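Local coordinates for protein galactose-1-phosphate uridylyltransferase (Pyrobaculum aerophilum str. IM2, PDB 6K9Z) that probably transfers the uridylyl group between UDP-glucose and hexose 1-phosphates in galactose metabolism, and holds zinc and a bound UDP here, at residues C30-G35 against V79-P84; P37-G40 against V45-L48; V88-D93 against M245-V250. The protein carries 1 engineered substitution. All coordinates share one frame; numbering follows the deposited sequence.

Interaction 1. Residues C30-G35 against V79-P84. With ZN (zinc ion), chain C; UDP (uridine-5'-diphosphate), chain G.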
loop_
_atom_site.group_PDB
_atom_site.type_symbol
_atom_site.label_atom_id
_atom_site.label_comp_id
_atom_site.label_asym_id
_atom_site.label_seq_id
_atom_site.Cartn_x
_atom_site.Cartn_y
_atom_site.Cartn_z
ATOM N N CYS A 30 25.873 -11.722 11.270
ATOM C CA CYS A 30 25.327 -10.540 10.534
ATOM C C CYS A 30 26.017 -10.440 9.176
ATOM O O CYS A 30 27.254 -10.361 9.119
ATOM C CB CYS A 30 25.525 -9.266 11.330
ATOM S SG CYS A 30 24.999 -7.838 10.367
ATOM N N PRO A 31 25.255 -10.428 8.048
ATOM C CA PRO A 31 25.866 -10.365 6.701
ATOM C C PRO A 31 26.526 -9.006 6.359
ATOM O O PRO A 31 27.311 -8.914 5.345
ATOM C CB PRO A 31 24.668 -10.648 5.760
ATOM C CG PRO A 31 23.482 -10.085 6.511
ATOM C CD PRO A 31 23.785 -10.409 7.984
ATOM N N PHE A 32 26.211 -7.982 7.165
ATOM C CA PHE A 32 26.539 -6.552 6.881
ATOM C C PHE A 32 27.638 -6.035 7.809
ATOM O O PHE A 32 28.207 -5.019 7.476
ATOM C CB PHE A 32 25.296 -5.667 6.997
ATOM C CG PHE A 32 24.177 -6.052 6.068
ATOM C CD1 PHE A 32 24.447 -6.638 4.835
ATOM C CD2 PHE A 32 22.858 -5.807 6.425
ATOM C CE1 PHE A 32 23.401 -6.979 3.987
ATOM C CE2 PHE A 32 21.811 -6.156 5.575
ATOM C CZ PHE A 32 22.095 -6.732 4.354
ATOM N N CYS A 33 27.979 -6.741 8.881
ATOM C CA CYS A 33 29.135 -6.399 9.732
ATOM C C CYS A 33 30.459 -6.532 8.941
ATOM O O CYS A 33 30.574 -7.270 7.921
ATOM C CB CYS A 33 29.212 -7.259 10.970
ATOM S SG CYS A 33 28.188 -6.626 12.330
ATOM N N PRO A 34 31.458 -5.710 9.346
ATOM C CA PRO A 34 32.807 -5.828 8.796
ATOM C C PRO A 34 33.302 -7.253 9.087
ATOM O O PRO A 34 33.017 -7.730 10.136
ATOM C CB PRO A 34 33.604 -4.800 9.603
ATOM C CG PRO A 34 32.586 -3.777 10.003
ATOM C CD PRO A 34 31.346 -4.596 10.307
ATOM N N GLY A 35 33.956 -7.901 8.115
ATOM C CA GLY A 35 34.440 -9.289 8.291
ATOM C C GLY A 35 33.460 -10.339 7.752
ATOM O O GLY A 35 33.869 -11.511 7.569
ATOM N N VAL A 79 22.250 -3.090 -1.456
ATOM C CA VAL A 79 22.143 -2.819 -0.007
ATOM C C VAL A 79 23.149 -1.735 0.303
ATOM O O VAL A 79 24.335 -1.853 -0.059
ATOM C CB VAL A 79 22.364 -4.076 0.844
ATOM C CG1 VAL A 79 22.322 -3.724 2.315
ATOM C CG2 VAL A 79 21.346 -5.139 0.511
ATOM N N VAL A 80 22.676 -0.707 0.985
ATOM C CA VAL A 80 23.538 0.388 1.499
ATOM C C VAL A 80 23.770 0.056 2.983
ATOM O O VAL A 80 22.818 0.269 3.783
ATOM C CB VAL A 80 22.850 1.744 1.336
ATOM C CG1 VAL A 80 23.694 2.889 1.918
ATOM C CG2 VAL A 80 22.456 2.007 -0.129
ATOM N N VAL A 81 24.965 -0.404 3.316
ATOM C CA VAL A 81 25.366 -0.636 4.724
ATOM C C VAL A 81 25.826 0.719 5.228
ATOM O O VAL A 81 26.889 1.206 4.785
ATOM C CB VAL A 81 26.404 -1.745 4.885
ATOM C CG1 VAL A 81 26.583 -2.123 6.346
ATOM C CG2 VAL A 81 26.096 -2.958 4.044
ATOM N N GLU A 82 25.065 1.271 6.158
ATOM C CA GLU A 82 25.103 2.693 6.547
ATOM C C GLU A 82 26.239 3.028 7.520
ATOM O O GLU A 82 26.510 4.209 7.662
ATOM C CB GLU A 82 23.757 3.063 7.128
ATOM C CG GLU A 82 22.678 3.103 6.065
ATOM C CD GLU A 82 21.282 3.251 6.671
ATOM O OE1 GLU A 82 21.191 3.149 7.918
ATOM O OE2 GLU A 82 20.355 3.631 5.924
ATOM N N THR A 83 26.809 2.026 8.183
ATOM C CA THR A 83 27.857 2.174 9.231
ATOM C C THR A 83 28.441 0.797 9.452
ATOM O O THR A 83 27.715 -0.185 9.310
ATOM C CB THR A 83 27.264 2.701 10.552
ATOM O OG1 THR A 83 28.247 2.631 11.572
ATOM C CG2 THR A 83 26.063 1.880 11.009
ATOM N N PRO A 84 29.735 0.677 9.808
ATOM C CA PRO A 84 30.311 -0.594 10.227
ATOM C C PRO A 84 29.790 -1.054 11.610
ATOM O O PRO A 84 29.882 -2.204 11.908
ATOM C CB PRO A 84 31.836 -0.283 10.207
ATOM C CG PRO A 84 31.959 1.208 10.400
ATOM C CD PRO A 84 30.717 1.783 9.783
HETATM ZN ZN ZN C . 26.027 -6.257 11.639
HETATM N N1 UDP G . 19.986 -9.231 2.436
HETATM C C2 UDP G . 21.185 -9.489 1.757
HETATM N N3 UDP G . 22.018 -10.439 2.168
HETATM C C4 UDP G . 21.693 -11.178 3.208
HETATM C C5 UDP G . 20.523 -10.988 3.891
HETATM C C6 UDP G . 19.677 -9.997 3.460
HETATM O O2 UDP G . 21.551 -8.857 0.808
HETATM O O4 UDP G . 22.458 -12.044 3.590
HETATM C "C1'" UDP G . 19.006 -8.252 2.011
HETATM C "C2'" UDP G . 17.812 -9.150 1.688
HETATM O "O2'" UDP G . 17.915 -10.038 0.596
HETATM C "C3'" UDP G . 16.695 -8.172 1.504
HETATM C "C4'" UDP G . 16.995 -7.181 2.542
HETATM O "O4'" UDP G . 18.335 -7.452 2.975
HETATM O "O3'" UDP G . 16.616 -7.599 0.243
HETATM C "C5'" UDP G . 15.828 -7.521 3.450
HETATM O "O5'" UDP G . 14.551 -7.250 2.815
HETATM P PA UDP G . 13.666 -8.015 1.651
HETATM O O1A UDP G . 13.765 -9.524 1.708
HETATM O O2A UDP G . 12.257 -7.643 1.985
HETATM O O3A UDP G . 14.154 -7.369 0.233
HETATM P PB UDP G . 14.020 -7.764 -1.265
HETATM O O1B UDP G . 14.724 -8.975 -1.257
HETATM O O2B UDP G . 14.618 -6.696 -2.080
HETATM O O3B UDP G . 12.650 -7.993 -1.529
#
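F32, V79 and V81 form the buried, tight part: CG1 of V79 sits over one face of the F32 ring, 4.0 Å from the centroid, in a CH-pi contact offset toward the CZ end. The opposite face is topped by P31 CG, over the ring centre, so the phenyl group is held between a strand valine and the proline that precedes it. With CG anti to the carbonyl carbon (chi1 -59°), the ring lies along the end of strand 76-81 rather than back over the zinc. V81 fills the base of the side chain, its CG1 3.8 Å from F32 CB and CG2 near CD1. V81 CG1 also presses on F32 O at 3.5 Å, and this buried carbonyl has no polar partner in the model. The far end of the ring meets UDP, with F32 CZ 3.8 Å from uracil N1, while V79 CG2 turns to UDP O2 and P31 CB lies 3.4 Å from UDP O4. Toward solvent the contact thins to two partly exposed prolines. There P34 CG meets P84 CB obliquely at 3.6 Å, and P34 CD comes within 3.2 Å of the P84 carbonyl oxygen. The same loop turns about the zinc ion, bound by C30 SG and C33 SG and completed by H86 and H138. The F32 backbone N donates to C30 SG, tying this uracil neighbour to a metal ligand. This CxxC loop over the end of strand 76-81, beside the edge strand, forms a Cys2His2 zinc site beside the uridine pocket of a galactose-1-phosphate uridylyltransferase, a member of the HIT clan.

Interaction 2. Residues P37-G40 against V45-L48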
loop_
_atom_site.group_PDB
_atom_site.type_symbol
_atom_site.label_atom_id
_atom_site.label_comp_id
_atom_site.label_asym_id
_atom_site.label_seq_id
_atom_site.Cartn_x
_atom_site.Cartn_y
_atom_site.Cartn_z
ATOM N N PRO A 37 31.400 -12.183 4.644
ATOM C CA PRO A 37 32.042 -12.622 3.392
ATOM C C PRO A 37 32.052 -11.551 2.290
ATOM O O PRO A 37 32.961 -11.497 1.510
ATOM C CB PRO A 37 31.198 -13.841 2.972
ATOM C CG PRO A 37 30.701 -14.400 4.312
ATOM C CD PRO A 37 30.360 -13.139 5.090
ATOM N N GLU A 38 31.060 -10.683 2.270
ATOM C CA GLU A 38 30.892 -9.776 1.108
ATOM C C GLU A 38 31.271 -8.347 1.514
ATOM O O GLU A 38 31.227 -7.485 0.622
ATOM C CB GLU A 38 29.476 -9.959 0.537
ATOM C CG GLU A 38 29.236 -11.364 -0.053
ATOM C CD GLU A 38 30.273 -11.901 -1.052
ATOM O OE1 GLU A 38 30.228 -11.487 -2.240
ATOM O OE2 GLU A 38 31.148 -12.742 -0.657
ATOM N N THR A 39 31.538 -8.093 2.801
ATOM C CA THR A 39 31.760 -6.699 3.280
ATOM C C THR A 39 33.232 -6.269 3.376
ATOM O O THR A 39 33.506 -5.102 3.055
ATOM C CB THR A 39 31.030 -6.453 4.606
ATOM O OG1 THR A 39 31.592 -7.320 5.592
ATOM C CG2 THR A 39 29.538 -6.685 4.505
ATOM N N GLY A 40 34.145 -7.137 3.815
ATOM C CA GLY A 40 35.541 -6.682 3.963
ATOM C C GLY A 40 35.711 -5.803 5.196
ATOM O O GLY A 40 34.883 -5.919 6.115
ATOM N N VAL A 45 31.058 3.335 4.656
ATOM C CA VAL A 45 29.777 3.007 3.978
ATOM C C VAL A 45 30.069 2.000 2.878
ATOM O O VAL A 45 31.094 2.105 2.225
ATOM C CB VAL A 45 29.082 4.255 3.406
ATOM C CG1 VAL A 45 27.850 3.888 2.606
ATOM C CG2 VAL A 45 28.745 5.266 4.497
ATOM N N LEU A 46 29.187 1.026 2.720
ATOM C CA LEU A 46 29.356 -0.031 1.717
ATOM C C LEU A 46 28.076 -0.158 0.918
ATOM O O LEU A 46 27.038 -0.257 1.550
ATOM C CB LEU A 46 29.645 -1.314 2.486
ATOM C CG LEU A 46 30.564 -2.270 1.770
ATOM C CD1 LEU A 46 31.862 -1.562 1.435
ATOM C CD2 LEU A 46 30.807 -3.503 2.626
ATOM N N ILE A 47 28.152 -0.165 -0.417
ATOM C CA ILE A 47 26.980 -0.450 -1.281
ATOM C C ILE A 47 27.272 -1.790 -1.947
ATOM O O ILE A 47 28.267 -1.886 -2.679
ATOM C CB ILE A 47 26.699 0.694 -2.258
ATOM C CG1 ILE A 47 26.371 1.953 -1.454
ATOM C CG2 ILE A 47 25.608 0.315 -3.254
ATOM C CD1 ILE A 47 25.957 3.134 -2.266
ATOM N N LEU A 48 26.476 -2.754 -1.795
ATOM C CA LEU A 48 26.809 -4.119 -2.223
ATOM C C LEU A 48 25.590 -4.822 -2.771
ATOM O O LEU A 48 24.457 -4.411 -2.529
ATOM C CB LEU A 48 27.472 -4.884 -1.084
ATOM C CG LEU A 48 26.699 -5.123 0.190
ATOM C CD1 LEU A 48 25.744 -6.293 0.007
ATOM C CD2 LEU A 48 27.712 -5.498 1.264
#
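The loop 37-40 runs antiparallel to 45-48 without joining it as a strand: T39 CA lies 7.3 Å from L46 CA, and E38 pairs with L48 at similar spacing, leaving the gap to side chains. L46 supplies the nearer one. Its CD2 methyl pushes into the T39 backbone, 3.2 Å from T39 O and close to T39 CA, and it also meets T39 CB at 3.6 Å. The two side chains cross at about a right angle, and the CD2 branch of L46 does the touching. A chi1 of -147°, away from the usual staggered values, swings the leucine there. L48, two residues along the strand and on the same side, comes next; its CD2 lies 3.9 Å from T39 CG2 and slightly farther from E38 O. Strand 46-49 is an outermost strand of the long antiparallel sheet that forms the half-barrel of this family, bound along its inner side by backbone bonds of L46 to V81 and of L48 to V79. By the alternation of the strand, L46 and L48 face the loop, whereas V45 and I47 turn to helix 96-114. The T39 side chain meets both leucines through carbon: CG2 is anti to the carbonyl carbon, which leaves OG1 between the backbone N and the carbonyl carbon (chi1 63°). From that position OG1 is hydrogen-bonded to the carbonyl oxygen of C33, a zinc ligand, and more weakly to A36 O. The carboxylate of E38 leads away from the strand; OE2 is 3.1 Å from P37 O, two acceptors with no bond between them. E38 contributes its carbonyl oxygen instead, set near the L48 CD2 methyl.

Interaction 3. Residues V88-D93 against M245-V250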
loop_
_atom_site.group_PDB
_atom_site.type_symbol
_atom_site.label_atom_id
_atom_site.label_comp_id
_atom_site.label_asym_id
_atom_site.label_seq_id
_atom_site.Cartn_x
_atom_site.Cartn_y
_atom_site.Cartn_z
ATOM N N VAL A 88 23.478 0.193 16.445
ATOM C CA VAL A 88 22.924 1.571 16.342
ATOM C C VAL A 88 21.448 1.319 16.067
ATOM O O VAL A 88 21.212 0.522 15.169
ATOM C CB VAL A 88 23.648 2.328 15.207
ATOM C CG1 VAL A 88 22.970 3.628 14.804
ATOM C CG2 VAL A 88 25.094 2.583 15.585
ATOM N N ASP A 89 20.506 1.876 16.835
ATOM C CA ASP A 89 19.060 1.619 16.581
ATOM C C ASP A 89 18.654 2.202 15.225
ATOM O O ASP A 89 17.961 1.469 14.445
ATOM C CB ASP A 89 18.135 2.177 17.662
ATOM C CG ASP A 89 16.655 1.970 17.306
ATOM O OD1 ASP A 89 16.184 0.798 17.340
ATOM O OD2 ASP A 89 15.968 2.976 16.966
ATOM N N ASP A 90 19.057 3.453 14.921
ATOM C CA ASP A 90 18.461 4.212 13.778
ATOM C C ASP A 90 19.530 5.006 13.005
ATOM O O ASP A 90 20.555 5.382 13.582
ATOM C CB ASP A 90 17.338 5.146 14.270
ATOM C CG ASP A 90 16.582 5.775 13.111
ATOM O OD1 ASP A 90 16.389 5.062 12.078
ATOM O OD2 ASP A 90 16.275 6.980 13.181
ATOM N N LEU A 91 19.233 5.357 11.768
ATOM C CA LEU A 91 20.002 6.342 10.966
ATOM C C LEU A 91 20.220 7.602 11.799
ATOM O O LEU A 91 21.330 8.146 11.820
ATOM C CB LEU A 91 19.201 6.630 9.704
ATOM C CG LEU A 91 19.840 7.577 8.708
ATOM C CD1 LEU A 91 21.153 7.008 8.180
ATOM C CD2 LEU A 91 18.844 7.806 7.580
ATOM N N SER A 92 19.193 8.047 12.531
ATOM C CA SER A 92 19.245 9.311 13.311
ATOM C C SER A 92 20.230 9.232 14.475
ATOM O O SER A 92 20.613 10.304 14.999
ATOM C CB SER A 92 17.861 9.740 13.778
ATOM O OG SER A 92 17.335 8.895 14.786
ATOM N N ASP A 93 20.700 8.040 14.853
ATOM C CA ASP A 93 21.703 7.908 15.948
ATOM C C ASP A 93 23.122 8.103 15.419
ATOM O O ASP A 93 24.034 8.273 16.230
ATOM C CB ASP A 93 21.540 6.577 16.661
ATOM C CG ASP A 93 20.189 6.481 17.330
ATOM O OD1 ASP A 93 19.935 7.310 18.224
ATOM O OD2 ASP A 93 19.400 5.582 16.978
ATOM N N MET A 245 9.841 4.481 16.860
ATOM C CA MET A 245 8.722 4.226 15.929
ATOM C C MET A 245 9.274 3.540 14.680
ATOM O O MET A 245 10.240 4.011 14.061
ATOM C CB MET A 245 8.128 5.572 15.504
ATOM C CG MET A 245 6.884 5.430 14.808
ATOM S SD MET A 245 6.221 6.977 14.235
ATOM C CE MET A 245 5.976 7.888 15.756
ATOM N N PRO A 246 8.646 2.448 14.230
ATOM C CA PRO A 246 8.985 1.898 12.923
ATOM C C PRO A 246 8.591 2.924 11.870
ATOM O O PRO A 246 7.564 3.652 11.981
ATOM C CB PRO A 246 8.166 0.610 12.813
ATOM C CG PRO A 246 7.035 0.825 13.818
ATOM C CD PRO A 246 7.577 1.716 14.911
ATOM N N TYR A 247 9.366 2.973 10.797
ATOM C CA TYR A 247 9.035 3.910 9.707
ATOM C C TYR A 247 9.572 3.377 8.381
ATOM O O TYR A 247 10.455 2.460 8.338
ATOM C CB TYR A 247 9.598 5.312 9.964
ATOM C CG TYR A 247 11.099 5.396 9.945
ATOM C CD1 TYR A 247 11.767 5.535 8.750
ATOM C CD2 TYR A 247 11.835 5.314 11.105
ATOM C CE1 TYR A 247 13.147 5.583 8.683
ATOM C CE2 TYR A 247 13.222 5.363 11.065
ATOM C CZ TYR A 247 13.868 5.468 9.851
ATOM O OH TYR A 247 15.228 5.467 9.771
ATOM N N ILE A 248 9.051 4.019 7.338
ATOM C CA ILE A 248 9.414 3.808 5.929
ATOM C C ILE A 248 9.918 5.149 5.436
ATOM O O ILE A 248 9.279 6.159 5.715
ATOM C CB ILE A 248 8.206 3.341 5.141
ATOM C CG1 ILE A 248 7.809 1.938 5.609
ATOM C CG2 ILE A 248 8.467 3.442 3.663
ATOM C CD1 ILE A 248 6.343 1.686 5.571
ATOM N N MET A 249 11.013 5.130 4.712
ATOM C CA MET A 249 11.489 6.342 3.997
ATOM C C MET A 249 11.739 6.027 2.527
ATOM O O MET A 249 12.266 4.958 2.240
ATOM C CB MET A 249 12.773 6.863 4.621
ATOM C CG MET A 249 13.301 8.069 3.868
ATOM S SD MET A 249 14.505 8.968 4.886
ATOM C CE MET A 249 15.901 7.881 4.645
ATOM N N VAL A 250 11.270 6.897 1.635
ATOM C CA VAL A 250 11.458 6.704 0.184
ATOM C C VAL A 250 11.843 8.055 -0.412
ATOM O O VAL A 250 11.344 9.063 -0.003
ATOM C CB VAL A 250 10.201 6.083 -0.466
ATOM C CG1 VAL A 250 8.990 6.974 -0.334
ATOM C CG2 VAL A 250 10.424 5.633 -1.906
#
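A tyrosine hydroxyl bridges two segments whose CA atoms come no closer than 9.8 Å, D90 CA to P246 CA: Y247 OH donates to D90 OD1 over 2.6 Å, on the syn lone pair. The side chains arrive from opposite directions, and the carboxylate meets the ring at its edge with the two planes 77° apart. The other oxygen is busy within the loop. S92 N reaches D90 OD2 from above the carboxylate plane at 3.2 Å, closing an Asx turn, and S92 OG donates to it on the anti side at 2.7 Å. Three donors thus fix the rotation of the buried carboxylate; R126 adds a long, weak ion pair and would, if anything, favour the charged form. Beside this polar link, L91 CD2 touches M249 CE at 4.2 Å, the methionine chain being bent at its last torsion (78°) to present that methyl. The 3-10 turn 91-93 thereby rests on strand 247-252, which is flanked in the sheet by strands 121-128 and 266-271, while helix 220-240 closes over D90 through L234 and over M249 through L230.

Interactions 1 and 2 hold the same edge of the sheet, where strands 76-81 and 46-49 are neighbours, and 37-40 against 45-48 is nested within the loop closed by 30-35 against 79-84. Both pack mainly by carbon: the first is buried beside zinc and UDP, the second only partly buried and farther out. Interaction 3 lies nearer the chain's centre, about 16 Å from interaction 1 between centres, and joins the N-terminal half to the C-terminal half. There a short hydrogen bond replaces aliphatic contact as the main link. E82 OE1 packs on L91 CD1, and R126, salt-bridged to E82, makes a long, weak ion pair with D90, a loose link between the two sites.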